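Local coordinates for polymeric immunoglobulin receptor (Mus musculus, PDB 4NOF), which probably binds polymeric immunoglobulins and carries them across mucosal epithelia, this structure holding its second immunoglobulin domain, at residues P33-L38 / I50-K55; I23-K28 / T74-N79; C39-Q44 / L90-A95; S8-Y13 / K103-L108. All blocks are in the same frame, centred on the assembly; numbering follows the deposited sequence. Where two conformers were deposited one is given.

In the fold
From the N terminus, strand 11-16 pairs in contact 4 with the late strand 102-111, closing the longest loop; the other three contacts nest inside it. Contact 2 joins strands 21-26 and 75-80 of the smaller sheet and encloses contact 1, the hairpin of strands 36-41 and 46-51. Contact 3 pairs the second half of strand 36-41 with strand 89-95 and crosses both contact 1 and contact 2 along the chain. Contacts 1, 3 and 4 run across the same five-stranded sheet, whereas contact 2 belongs to the facing one. The Cys25-Cys93 disulfide links contact 2 to contact 3 and so fastens the two sheets of the immunoglobulin sandwich together.

Contact 1 (P33-L38 / I50-K55)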
loop_
_atom_site.group_PDB
_atom_site.type_symbol
_atom_site.label_atom_id
_atom_site.label_comp_id
_atom_site.label_asym_id
_atom_site.label_seq_id
_atom_site.Cartn_x
_atom_site.Cartn_y
_atom_site.Cartn_z
ATOM N N PRO A 33 -5.189 -3.538 16.862
ATOM C CA PRO A 33 -4.708 -2.339 17.558
ATOM C C PRO A 33 -3.378 -1.721 17.060
ATOM O O PRO A 33 -3.033 -0.640 17.511
ATOM C CB PRO A 33 -4.492 -2.825 19.015
ATOM C CG PRO A 33 -4.930 -4.239 19.069
ATOM C CD PRO A 33 -5.026 -4.756 17.676
ATOM N N SER A 34 -2.677 -2.393 16.142
ATOM C CA SER A 34 -1.331 -2.037 15.756
ATOM C C SER A 34 -1.304 -0.998 14.624
ATOM O O SER A 34 -2.303 -0.723 13.989
ATOM C CB SER A 34 -0.563 -3.259 15.256
ATOM O OG SER A 34 -0.832 -4.464 15.963
ATOM N N LYS A 35 -0.126 -0.458 14.409
ATOM C CA LYS A 35 0.105 0.511 13.336
ATOM C C LYS A 35 -0.205 -0.147 11.998
ATOM O O LYS A 35 0.043 -1.356 11.782
ATOM C CB LYS A 35 1.555 1.012 13.364
ATOM C CG LYS A 35 1.883 2.090 12.345
ATOM C CD LYS A 35 3.295 2.657 12.540
ATOM C CE LYS A 35 4.338 1.611 12.191
ATOM N NZ LYS A 35 5.717 2.181 12.155
ATOM N N LYS A 36 -0.801 0.643 11.109
ATOM C CA LYS A 36 -1.123 0.213 9.761
ATOM C C LYS A 36 -0.269 1.030 8.833
ATOM O O LYS A 36 -0.163 2.215 9.018
ATOM C CB LYS A 36 -2.585 0.471 9.390
ATOM C CG LYS A 36 -3.680 -0.038 10.358
ATOM C CD LYS A 36 -3.580 -1.486 10.659
ATOM C CE LYS A 36 -4.829 -1.950 11.466
ATOM N NZ LYS A 36 -5.048 -1.200 12.744
ATOM N N SER A 37 0.340 0.394 7.833
ATOM C CA SER A 37 1.270 1.124 6.965
ATOM C C SER A 37 1.257 0.540 5.565
ATOM O O SER A 37 0.917 -0.628 5.357
ATOM C CB SER A 37 2.698 1.075 7.526
ATOM O OG SER A 37 3.270 -0.219 7.516
ATOM N N LEU A 38 1.654 1.381 4.613
ATOM C CA LEU A 38 2.017 0.930 3.274
ATOM C C LEU A 38 3.429 1.405 2.992
ATOM O O LEU A 38 3.764 2.574 3.257
ATOM C CB LEU A 38 1.058 1.505 2.224
ATOM C CG LEU A 38 1.220 1.044 0.764
ATOM C CD1 LEU A 38 0.824 -0.414 0.616
ATOM C CD2 LEU A 38 0.428 1.932 -0.189
ATOM N N ILE A 50 2.761 5.737 3.561
ATOM C CA ILE A 50 1.868 6.395 4.523
ATOM C C ILE A 50 1.576 5.428 5.643
ATOM O O ILE A 50 1.519 4.202 5.419
ATOM C CB ILE A 50 0.556 6.855 3.828
ATOM C CG1 ILE A 50 -0.321 7.682 4.747
ATOM C CG2 ILE A 50 -0.211 5.656 3.243
ATOM C CD1 ILE A 50 -1.410 8.422 4.013
ATOM N N ASP A 51 1.403 5.954 6.852
ATOM C CA ASP A 51 0.968 5.110 7.962
ATOM C C ASP A 51 -0.134 5.754 8.793
ATOM O O ASP A 51 -0.468 6.902 8.613
ATOM C CB ASP A 51 2.147 4.611 8.806
ATOM C CG ASP A 51 2.816 5.678 9.639
ATOM O OD1 ASP A 51 2.194 6.675 10.070
ATOM O OD2 ASP A 51 4.020 5.445 9.948
ATOM N N SER A 52 -0.683 4.964 9.702
ATOM C CA SER A 52 -1.861 5.353 10.491
ATOM C C SER A 52 -1.506 6.340 11.608
ATOM O O SER A 52 -2.414 6.780 12.347
ATOM C CB SER A 52 -2.523 4.115 11.101
ATOM O OG SER A 52 -1.649 3.349 11.877
ATOM N N THR A 53 -0.205 6.646 11.762
ATOM C CA THR A 53 0.247 7.738 12.653
ATOM C C THR A 53 0.293 9.090 11.926
ATOM O O THR A 53 0.739 10.074 12.513
ATOM C CB THR A 53 1.639 7.470 13.284
ATOM O OG1 THR A 53 2.674 7.705 12.301
ATOM C CG2 THR A 53 1.757 6.087 13.862
ATOM N N GLU A 54 -0.151 9.109 10.658
ATOM C CA GLU A 54 -0.261 10.254 9.772
ATOM C C GLU A 54 1.064 10.667 9.146
ATOM O O GLU A 54 1.098 11.695 8.495
ATOM C CB GLU A 54 -0.946 11.451 10.444
ATOM C CG GLU A 54 -2.381 11.155 10.874
ATOM C CD GLU A 54 -3.349 11.119 9.697
ATOM O OE1 GLU A 54 -3.235 11.980 8.785
ATOM O OE2 GLU A 54 -4.242 10.242 9.685
ATOM N N LYS A 55 2.104 9.844 9.298
ATOM C CA LYS A 55 3.357 10.109 8.573
ATOM C C LYS A 55 3.167 9.745 7.118
ATOM O O LYS A 55 2.534 8.713 6.806
ATOM C CB LYS A 55 4.519 9.313 9.161
ATOM C CG LYS A 55 4.883 9.750 10.542
ATOM C CD LYS A 55 6.214 9.165 11.009
ATOM C CE LYS A 55 6.423 9.528 12.458
ATOM N NZ LYS A 55 5.452 8.832 13.371
HETATM O O HOH W 1 5.553 3.324 9.376
#
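Lys35 meets Thr53 and Asp51 with the aliphatic middle of its side chain, CG lying anti to the backbone N (chi1 -176°) and CD packing 4.0 Å from Thr53 CG2. The chain then bends, and its amine stays beyond salt-bridge range of the carboxylate. A water fills in, accepting from Lys35 NZ at 3.0 Å and donating to Asp51 OD2 at 2.7 Å. At Lys36 the backbone N gives Ser52 OG a nearly straight bond of 2.9 Å (175°), while Ser52 N returns one to Lys36 O. A serine suits this place because its short hydroxyl stands in for a strand carbonyl where regular pairing ends; the Lys36 amine turns elsewhere, to Ala32 O and Ser34 O. Ser37 faces Asp51 in a non-hydrogen-bonded pair, with Ser37 CB 3.8 Å from Asp51 CB. Leu38 completes the pairing, its N bonded to Ile50 O at 2.9 Å, and sends its side chain into the core. Asp51 also organises its own turn: OD1 accepts from the N of Thr53, making an Asx turn, from the Thr53 hydroxyl and from Lys55 N. An alanine in place of Asp51 would probably leave those donors without their mate and the lysine's water bridge broken. The V-set C-C' hairpin thus passes from apolar pairing at Leu38 to a polar end where one carboxylate holds its own turn and, through water, reaches Lys35.

Contact 2 (I23-K28 / T74-N79); sequences IECPFK and TVFYVN
Cys25 sits squarely on the Phe76 ring: its CB lies 3.4 Å from the ring centroid, only 13° off the normal, as a CH-pi contact. With SG anti to the carbonyl carbon (chi1 -65°), the sulfur lies obliquely, 4.1 Å from the centroid of the same Phe76 ring, in a sulfur-aromatic contact, and continues into the disulfide with Cys93. Phe27 comes in at the edge of the Phe76 ring, the two side chains crossing at about a right angle, with Phe27 CD1 3.8 Å from Phe76 CD1. A phenylalanine suits this place, offering a face to the small Cys25 CB and an edge to Phe27. Phe27 in turn lays its face on the neighbouring backbone, Thr74 CA standing 4.1 Å from the Phe27 centroid. On the other face of the sheet, the Glu24 side chain crosses that of Val75 at about a right angle and runs beside Tyr77, its carboxylate plane 86° from the phenol ring. Five backbone hydrogen bonds hold this register of strands B and E. The chemistry is two-sided: in the core the face of Phe76 covers the Cys25 half of the disulfide, whereas charged Glu24 and Tyr77 occupy the outer side.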
loop_
_atom_site.group_PDB
_atom_site.type_symbol
_atom_site.label_atom_id
_atom_site.label_comp_id
_atom_site.label_asym_id
_atom_site.label_seq_id
_atom_site.Cartn_x
_atom_site.Cartn_y
_atom_site.Cartn_z
ATOM N N ILE A 23 -5.842 0.592 -2.794
ATOM C CA ILE A 23 -5.144 -0.643 -2.404
ATOM C C ILE A 23 -5.806 -1.213 -1.145
ATOM O O ILE A 23 -5.995 -0.497 -0.180
ATOM C CB ILE A 23 -3.650 -0.352 -2.112
ATOM C CG1 ILE A 23 -2.947 0.170 -3.363
ATOM C CG2 ILE A 23 -2.941 -1.592 -1.556
ATOM C CD1 ILE A 23 -1.562 0.721 -3.110
ATOM N N GLU A 24 -6.151 -2.491 -1.181
ATOM C CA GLU A 24 -6.746 -3.213 -0.075
ATOM C C GLU A 24 -5.681 -3.950 0.731
ATOM O O GLU A 24 -4.904 -4.769 0.182
ATOM C CB GLU A 24 -7.758 -4.227 -0.602
ATOM C CG GLU A 24 -8.544 -4.903 0.510
ATOM C CD GLU A 24 -9.732 -5.704 -0.017
ATOM O OE1 GLU A 24 -10.584 -5.107 -0.713
ATOM O OE2 GLU A 24 -9.809 -6.913 0.282
ATOM N N CYS A 25 -5.660 -3.707 2.035
ATOM C CA CYS A 25 -4.669 -4.287 2.941
ATOM C C CYS A 25 -5.384 -5.099 4.027
ATOM O O CYS A 25 -5.787 -4.541 5.059
ATOM C CB CYS A 25 -3.858 -3.174 3.602
ATOM S SG CYS A 25 -2.860 -2.224 2.415
ATOM N N PRO A 26 -5.544 -6.405 3.804
ATOM C CA PRO A 26 -6.156 -7.270 4.817
ATOM C C PRO A 26 -5.257 -7.565 5.997
ATOM O O PRO A 26 -4.044 -7.591 5.868
ATOM C CB PRO A 26 -6.455 -8.591 4.065
ATOM C CG PRO A 26 -5.869 -8.460 2.706
ATOM C CD PRO A 26 -5.151 -7.139 2.586
ATOM N N PHE A 27 -5.859 -7.784 7.164
ATOM C CA PHE A 27 -5.121 -8.205 8.332
ATOM C C PHE A 27 -6.030 -9.011 9.265
ATOM O O PHE A 27 -7.243 -9.082 9.047
ATOM C CB PHE A 27 -4.501 -7.011 9.064
ATOM C CG PHE A 27 -5.493 -6.002 9.556
ATOM C CD1 PHE A 27 -5.937 -4.961 8.731
ATOM C CD2 PHE A 27 -6.030 -6.103 10.818
ATOM C CE1 PHE A 27 -6.888 -4.038 9.184
ATOM C CE2 PHE A 27 -6.955 -5.173 11.290
ATOM C CZ PHE A 27 -7.394 -4.145 10.480
ATOM N N LYS A 28 -5.424 -9.535 10.328
ATOM C CA LYS A 28 -6.104 -10.370 11.310
ATOM C C LYS A 28 -6.355 -9.641 12.610
ATOM O O LYS A 28 -5.725 -8.645 12.938
ATOM C CB LYS A 28 -5.277 -11.625 11.611
ATOM C CG LYS A 28 -4.867 -12.421 10.390
ATOM C CD LYS A 28 -6.046 -13.058 9.700
ATOM C CE LYS A 28 -5.577 -14.197 8.805
ATOM N NZ LYS A 28 -6.681 -14.595 7.898
ATOM N N THR A 74 -11.184 -5.813 9.684
ATOM C CA THR A 74 -10.101 -6.688 9.206
ATOM C C THR A 74 -9.439 -6.246 7.898
ATOM O O THR A 74 -8.763 -7.024 7.262
ATOM C CB THR A 74 -10.591 -8.137 8.979
ATOM O OG1 THR A 74 -11.561 -8.160 7.931
ATOM C CG2 THR A 74 -11.169 -8.714 10.240
ATOM N N VAL A 75 -9.640 -4.990 7.500
ATOM C CA VAL A 75 -9.046 -4.494 6.266
ATOM C C VAL A 75 -8.874 -2.993 6.392
ATOM O O VAL A 75 -9.737 -2.317 6.943
ATOM C CB VAL A 75 -9.888 -4.827 5.002
ATOM C CG1 VAL A 75 -11.220 -4.119 5.031
ATOM C CG2 VAL A 75 -9.134 -4.461 3.750
ATOM N N PHE A 76 -7.742 -2.479 5.904
ATOM C CA PHE A 76 -7.591 -1.053 5.687
ATOM C C PHE A 76 -7.269 -0.782 4.242
ATOM O O PHE A 76 -6.986 -1.705 3.449
ATOM C CB PHE A 76 -6.604 -0.367 6.641
ATOM C CG PHE A 76 -5.156 -0.718 6.418
ATOM C CD1 PHE A 76 -4.598 -1.840 7.021
ATOM C CD2 PHE A 76 -4.314 0.131 5.658
ATOM C CE1 PHE A 76 -3.241 -2.140 6.836
ATOM C CE2 PHE A 76 -2.955 -0.172 5.490
ATOM C CZ PHE A 76 -2.434 -1.319 6.074
ATOM N N TYR A 77 -7.377 0.489 3.882
ATOM C CA TYR A 77 -7.266 0.905 2.501
ATOM C C TYR A 77 -6.311 2.059 2.392
ATOM O O TYR A 77 -6.228 2.892 3.285
ATOM C CB TYR A 77 -8.599 1.313 1.913
ATOM C CG TYR A 77 -9.661 0.253 1.990
ATOM C CD1 TYR A 77 -9.766 -0.729 0.998
ATOM C CD2 TYR A 77 -10.508 0.182 3.086
ATOM C CE1 TYR A 77 -10.753 -1.724 1.075
ATOM C CE2 TYR A 77 -11.492 -0.825 3.169
ATOM C CZ TYR A 77 -11.609 -1.754 2.167
ATOM O OH TYR A 77 -12.590 -2.751 2.264
ATOM N N VAL A 78 -5.565 2.079 1.288
ATOM C CA VAL A 78 -4.800 3.260 0.906
ATOM C C VAL A 78 -5.162 3.696 -0.498
ATOM O O VAL A 78 -5.011 2.931 -1.450
ATOM C CB VAL A 78 -3.278 3.019 0.994
ATOM C CG1 VAL A 78 -2.534 4.270 0.581
ATOM C CG2 VAL A 78 -2.896 2.609 2.414
ATOM N N ASN A 79 -5.706 4.902 -0.623
ATOM C CA ASN A 79 -5.979 5.442 -1.930
ATOM C C ASN A 79 -4.804 6.258 -2.343
ATOM O O ASN A 79 -4.343 7.084 -1.581
ATOM C CB ASN A 79 -7.247 6.305 -1.971
ATOM C CG ASN A 79 -7.592 6.731 -3.399
ATOM O OD1 ASN A 79 -7.252 7.823 -3.796
ATOM N ND2 ASN A 79 -8.169 5.835 -4.184
#

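Contact 3 (C39-Q44 / L90-A95)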
loop_
_atom_site.group_PDB
_atom_site.type_symbol
_atom_site.label_atom_id
_atom_site.label_comp_id
_atom_site.label_asym_id
_atom_site.label_seq_id
_atom_site.Cartn_x
_atom_site.Cartn_y
_atom_site.Cartn_z
ATOM N N CYS A 39 4.259 0.505 2.467
ATOM C CA CYS A 39 5.593 0.881 2.026
ATOM C C CYS A 39 5.868 0.385 0.607
ATOM O O CYS A 39 5.195 -0.521 0.105
ATOM C CB CYS A 39 6.658 0.360 2.985
ATOM S SG CYS A 39 6.813 -1.426 3.114
ATOM N N LYS A 40 6.852 1.017 -0.029
ATOM C CA LYS A 40 7.196 0.721 -1.418
ATOM C C LYS A 40 8.527 0.003 -1.429
ATOM O O LYS A 40 9.497 0.459 -0.825
ATOM C CB LYS A 40 7.274 1.996 -2.260
ATOM C CG LYS A 40 7.425 1.703 -3.761
ATOM C CD LYS A 40 7.294 2.932 -4.616
ATOM C CE LYS A 40 7.110 2.654 -6.116
ATOM N NZ LYS A 40 8.233 1.943 -6.699
ATOM N N LYS A 41 8.599 -1.108 -2.124
ATOM C CA LYS A 41 9.869 -1.836 -2.216
ATOM C C LYS A 41 10.963 -1.178 -3.063
ATOM O O LYS A 41 10.726 -0.636 -4.158
ATOM C CB LYS A 41 9.636 -3.220 -2.765
ATOM C CG LYS A 41 8.893 -4.121 -1.814
ATOM C CD LYS A 41 9.428 -5.540 -1.853
ATOM C CE LYS A 41 8.279 -6.529 -1.942
ATOM N NZ LYS A 41 8.676 -7.942 -1.726
ATOM N N THR A 42 12.165 -1.215 -2.501
ATOM C CA THR A 42 13.427 -1.117 -3.236
ATOM C C THR A 42 14.081 -2.484 -3.003
ATOM O O THR A 42 13.572 -3.280 -2.202
ATOM C CB THR A 42 14.320 0.014 -2.699
ATOM O OG1 THR A 42 13.508 1.139 -2.352
ATOM C CG2 THR A 42 15.349 0.450 -3.748
ATOM N N ASN A 43 15.189 -2.786 -3.672
ATOM C CA ASN A 43 15.659 -4.174 -3.688
ATOM C C ASN A 43 15.852 -4.786 -2.289
ATOM O O ASN A 43 15.482 -5.945 -2.078
ATOM C CB ASN A 43 16.899 -4.359 -4.576
ATOM C CG ASN A 43 17.080 -5.809 -5.024
ATOM O OD1 ASN A 43 17.253 -6.705 -4.196
ATOM N ND2 ASN A 43 17.036 -6.045 -6.334
ATOM N N GLN A 44 16.409 -4.031 -1.340
ATOM C CA GLN A 44 16.461 -4.508 0.053
ATOM C C GLN A 44 15.832 -3.562 1.091
ATOM O O GLN A 44 15.909 -3.819 2.296
ATOM C CB GLN A 44 17.897 -4.902 0.433
ATOM C CG GLN A 44 18.171 -6.390 0.219
ATOM C CD GLN A 44 19.593 -6.680 -0.220
ATOM O OE1 GLN A 44 20.411 -7.179 0.558
ATOM N NE2 GLN A 44 19.894 -6.371 -1.477
ATOM N N LEU A 90 6.370 -2.672 -6.650
ATOM C CA LEU A 90 5.898 -3.481 -5.524
ATOM C C LEU A 90 5.762 -2.657 -4.265
ATOM O O LEU A 90 6.602 -1.797 -3.986
ATOM C CB LEU A 90 6.876 -4.626 -5.217
ATOM C CG LEU A 90 6.911 -5.732 -6.289
ATOM C CD1 LEU A 90 8.132 -6.636 -6.078
ATOM C CD2 LEU A 90 5.612 -6.515 -6.328
ATOM N N TYR A 91 4.699 -2.962 -3.513
ATOM C CA TYR A 91 4.403 -2.375 -2.217
ATOM C C TYR A 91 4.063 -3.500 -1.240
ATOM O O TYR A 91 3.734 -4.626 -1.614
ATOM C CB TYR A 91 3.203 -1.443 -2.299
ATOM C CG TYR A 91 3.360 -0.192 -3.139
ATOM C CD1 TYR A 91 3.351 -0.232 -4.539
ATOM C CD2 TYR A 91 3.419 1.065 -2.527
ATOM C CE1 TYR A 91 3.453 0.919 -5.265
ATOM C CE2 TYR A 91 3.491 2.225 -3.268
ATOM C CZ TYR A 91 3.529 2.153 -4.639
ATOM O OH TYR A 91 3.605 3.349 -5.377
ATOM N N ILE A 92 4.153 -3.179 0.037
ATOM C CA ILE A 92 3.767 -4.085 1.112
ATOM C C ILE A 92 2.833 -3.349 2.061
ATOM O O ILE A 92 3.180 -2.257 2.567
ATOM C CB ILE A 92 4.982 -4.656 1.903
ATOM C CG1 ILE A 92 5.920 -5.446 0.997
ATOM C CG2 ILE A 92 4.481 -5.574 2.986
ATOM C CD1 ILE A 92 7.211 -5.877 1.699
ATOM N N CYS A 93 1.657 -3.932 2.263
ATOM C CA CYS A 93 0.723 -3.541 3.349
ATOM C C CYS A 93 1.196 -4.196 4.601
ATOM O O CYS A 93 1.539 -5.395 4.568
ATOM C CB CYS A 93 -0.646 -4.136 3.140
ATOM S SG CYS A 93 -1.532 -3.632 1.685
ATOM N N GLN A 94 1.168 -3.471 5.712
ATOM C CA GLN A 94 1.488 -4.110 6.996
ATOM C C GLN A 94 0.549 -3.648 8.079
ATOM O O GLN A 94 0.243 -2.449 8.200
ATOM C CB GLN A 94 2.920 -3.811 7.399
ATOM C CG GLN A 94 3.417 -4.627 8.591
ATOM C CD GLN A 94 4.921 -4.514 8.814
ATOM O OE1 GLN A 94 5.708 -4.856 7.945
ATOM N NE2 GLN A 94 5.321 -4.062 9.994
ATOM N N ALA A 95 0.079 -4.597 8.873
ATOM C CA ALA A 95 -0.597 -4.264 10.104
ATOM C C ALA A 95 0.206 -4.912 11.204
ATOM O O ALA A 95 0.381 -6.119 11.199
ATOM C CB ALA A 95 -2.012 -4.792 10.113
HETATM O O HOH W 2 8.653 -0.971 -5.861
#
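Cys39 and Ile92 bond to each other twice through their backbones, Ile92 N reaching Cys39 O at 2.9 Å, and Lys41 N adds a third bond to Leu90 O. Between these lies the non-hydrogen-bonded pair Lys40 and Tyr91, carried by a CH-pi contact. Lys40 CG, anti to its backbone N (chi1 -171°), stands over one face of the Tyr91 ring, 4.1 Å from its centroid and displaced toward the rim. Lys40 CE then passes 3.6 Å from Tyr91 OH. A lysine suits this place because its methylenes can cover the ring while its amine goes on to polar partners. These are strands C and F of the V-set fold, and Tyr91 belongs to the tyrosine corner of strand F: its OH bonds to the carbonyl of Asp87, four residues earlier, and also to Tyr60 OH. Water supplies a further link, accepting from Lys40 NZ and donating to Lys41 O and Leu90 O, while Ala88 O also takes a bond from that amine. Apolar contacts gather round Ile92, on the face of the sheet that carries Cys39, whose SG lies 3.9 Å from Ile92 CB. Lys41 CE lies 3.9 Å from Ile92 CD1, and Lys41 CB meets Leu90 CB at 4.0 Å, the bent chain spreading its methylenes across both branched residues. Close by, Cys39 forms its disulfide with Cys46, tying strand C to strand C'.

Contact 4 (S8-Y13 / K103-L108); sequences SDTHVY and KKNVDL
His11, Val12 and Tyr13 run parallel to Val106, Asp107 and Leu108, the strand axes 25° apart, with bonds from His11 N to Asn105 O, from Asp107 N to His11 O and from Tyr13 N to Asp107 O. Ahead of this pairing, side chains grip the incoming loop by its carbonyls. Asn105 ND2 gives Ser8 O a bond of 2.9 Å, directed at a lone pair and lying in both the carbonyl and the amide plane, a fit for which a flat carboxamide is well suited. Lys104 bends at chi2 (68°), which turns CD toward the loop, and NZ meets Asp9 O at 3.0 Å from above the carbonyl plane. Its methylene also packs, Lys104 CE lying 3.8 Å from His11 CB. A water joins Asp9 O to Asn105 N. An alanine in place of Lys104 would probably leave Asp9 O with its water but without the charged mate, and open a gap beside His11. Among the apolar contacts, Thr10 CG2 rests 3.7 Å from Asp107 CB, while Thr10 OG1 is bonded to Pro7 O. Val106 CG1 touches the edge of the tyrosine ring, 3.7 Å from Tyr13 CD1, and the Tyr13 hydroxyl bonds to Glu24 N in the facing sheet. Such parallel pairing of the first strand with the last, A' with G, is characteristic of V-set immunoglobulin domains.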
loop_
_atom_site.group_PDB
_atom_site.type_symbol
_atom_site.label_atom_id
_atom_site.label_comp_id
_atom_site.label_asym_id
_atom_site.label_seq_id
_atom_site.Cartn_x
_atom_site.Cartn_y
_atom_site.Cartn_z
ATOM N N SER A 8 5.126 -13.758 -2.906
ATOM C CA SER A 8 4.028 -14.641 -2.677
ATOM C C SER A 8 2.680 -13.932 -2.589
ATOM O O SER A 8 2.561 -12.908 -1.919
ATOM C CB SER A 8 4.299 -15.437 -1.379
ATOM O OG SER A 8 3.518 -16.610 -1.386
ATOM N N ASP A 9 1.686 -14.485 -3.287
ATOM C CA ASP A 9 0.294 -14.031 -3.224
ATOM C C ASP A 9 0.175 -12.513 -3.419
ATOM O O ASP A 9 -0.306 -11.812 -2.541
ATOM C CB ASP A 9 -0.348 -14.427 -1.894
ATOM C CG ASP A 9 -0.476 -15.940 -1.725
ATOM O OD1 ASP A 9 -0.859 -16.629 -2.691
ATOM O OD2 ASP A 9 -0.208 -16.439 -0.605
ATOM N N THR A 10 0.654 -12.053 -4.546
ATOM C CA THR A 10 0.673 -10.623 -4.833
ATOM C C THR A 10 -0.606 -10.261 -5.534
ATOM O O THR A 10 -1.003 -10.971 -6.443
ATOM C CB THR A 10 1.863 -10.277 -5.740
ATOM O OG1 THR A 10 3.083 -10.510 -5.040
ATOM C CG2 THR A 10 1.818 -8.833 -6.147
ATOM N N HIS A 11 -1.228 -9.173 -5.103
ATOM C CA HIS A 11 -2.385 -8.588 -5.776
ATOM C C HIS A 11 -1.895 -7.508 -6.730
ATOM O O HIS A 11 -1.297 -6.528 -6.300
ATOM C CB HIS A 11 -3.359 -7.986 -4.775
ATOM C CG HIS A 11 -4.696 -7.620 -5.369
ATOM N ND1 HIS A 11 -5.876 -8.199 -4.954
ATOM C CD2 HIS A 11 -5.033 -6.737 -6.340
ATOM C CE1 HIS A 11 -6.885 -7.685 -5.644
ATOM N NE2 HIS A 11 -6.398 -6.800 -6.495
ATOM N N VAL A 12 -2.201 -7.668 -8.014
ATOM C CA VAL A 12 -1.803 -6.716 -9.030
ATOM C C VAL A 12 -2.949 -5.752 -9.344
ATOM O O VAL A 12 -4.084 -6.173 -9.565
ATOM C CB VAL A 12 -1.397 -7.435 -10.343
ATOM C CG1 VAL A 12 -0.983 -6.428 -11.393
ATOM C CG2 VAL A 12 -0.234 -8.385 -10.078
ATOM N N TYR A 13 -2.634 -4.456 -9.343
ATOM C CA TYR A 13 -3.508 -3.382 -9.777
ATOM C C TYR A 13 -2.906 -2.727 -11.032
ATOM O O TYR A 13 -1.725 -2.429 -11.077
ATOM C CB TYR A 13 -3.603 -2.305 -8.679
ATOM C CG TYR A 13 -4.231 -2.768 -7.386
ATOM C CD1 TYR A 13 -3.470 -3.308 -6.376
ATOM C CD2 TYR A 13 -5.605 -2.671 -7.178
ATOM C CE1 TYR A 13 -4.033 -3.709 -5.189
ATOM C CE2 TYR A 13 -6.184 -3.085 -5.985
ATOM C CZ TYR A 13 -5.386 -3.602 -4.990
ATOM O OH TYR A 13 -5.939 -4.027 -3.798
ATOM N N LYS A 103 1.023 -9.040 6.570
ATOM C CA LYS A 103 1.576 -8.364 5.396
ATOM C C LYS A 103 0.819 -8.816 4.173
ATOM O O LYS A 103 0.322 -9.961 4.108
ATOM C CB LYS A 103 3.067 -8.653 5.232
ATOM C CG LYS A 103 3.964 -8.099 6.310
ATOM C CD LYS A 103 5.379 -8.588 6.060
ATOM C CE LYS A 103 6.310 -8.216 7.182
ATOM N NZ LYS A 103 7.722 -8.518 6.822
ATOM N N LYS A 104 0.677 -7.917 3.206
ATOM C CA LYS A 104 0.083 -8.242 1.924
ATOM C C LYS A 104 0.959 -7.620 0.832
ATOM O O LYS A 104 1.241 -6.404 0.857
ATOM C CB LYS A 104 -1.347 -7.701 1.819
ATOM C CG LYS A 104 -2.033 -7.881 0.454
ATOM C CD LYS A 104 -2.312 -9.328 0.137
ATOM C CE LYS A 104 -2.742 -9.473 -1.311
ATOM N NZ LYS A 104 -2.996 -10.905 -1.665
ATOM N N ASN A 105 1.388 -8.449 -0.116
ATOM C CA ASN A 105 2.135 -7.975 -1.248
ATOM C C ASN A 105 1.198 -7.416 -2.344
ATOM O O ASN A 105 0.228 -8.068 -2.729
ATOM C CB ASN A 105 3.000 -9.119 -1.831
ATOM C CG ASN A 105 4.083 -9.559 -0.872
ATOM O OD1 ASN A 105 4.887 -8.743 -0.421
ATOM N ND2 ASN A 105 4.108 -10.836 -0.559
ATOM N N VAL A 106 1.580 -6.267 -2.897
ATOM C CA VAL A 106 0.832 -5.528 -3.878
ATOM C C VAL A 106 1.763 -5.083 -5.003
ATOM O O VAL A 106 2.927 -4.720 -4.762
ATOM C CB VAL A 106 0.215 -4.267 -3.219
ATOM C CG1 VAL A 106 -0.390 -3.332 -4.252
ATOM C CG2 VAL A 106 -0.826 -4.696 -2.178
ATOM N N ASP A 107 1.291 -5.159 -6.249
ATOM C CA ASP A 107 2.061 -4.681 -7.396
ATOM C C ASP A 107 1.188 -3.685 -8.141
ATOM O O ASP A 107 0.042 -3.998 -8.486
ATOM C CB ASP A 107 2.431 -5.853 -8.316
ATOM C CG ASP A 107 3.499 -5.532 -9.319
ATOM O OD1 ASP A 107 4.042 -4.410 -9.398
ATOM O OD2 ASP A 107 3.856 -6.477 -10.057
ATOM N N LEU A 108 1.694 -2.462 -8.284
ATOM C CA LEU A 108 1.025 -1.432 -9.042
ATOM C C LEU A 108 1.679 -1.297 -10.411
ATOM O O LEU A 108 2.857 -1.013 -10.534
ATOM C CB LEU A 108 1.070 -0.101 -8.288
ATOM C CG LEU A 108 0.326 1.032 -8.968
ATOM C CD1 LEU A 108 -1.134 0.674 -9.210
ATOM C CD2 LEU A 108 0.450 2.289 -8.110
HETATM O O HOH W 3 0.831 -11.289 0.109
HETATM O O HOH W 4 -4.468 -11.138 -4.012
#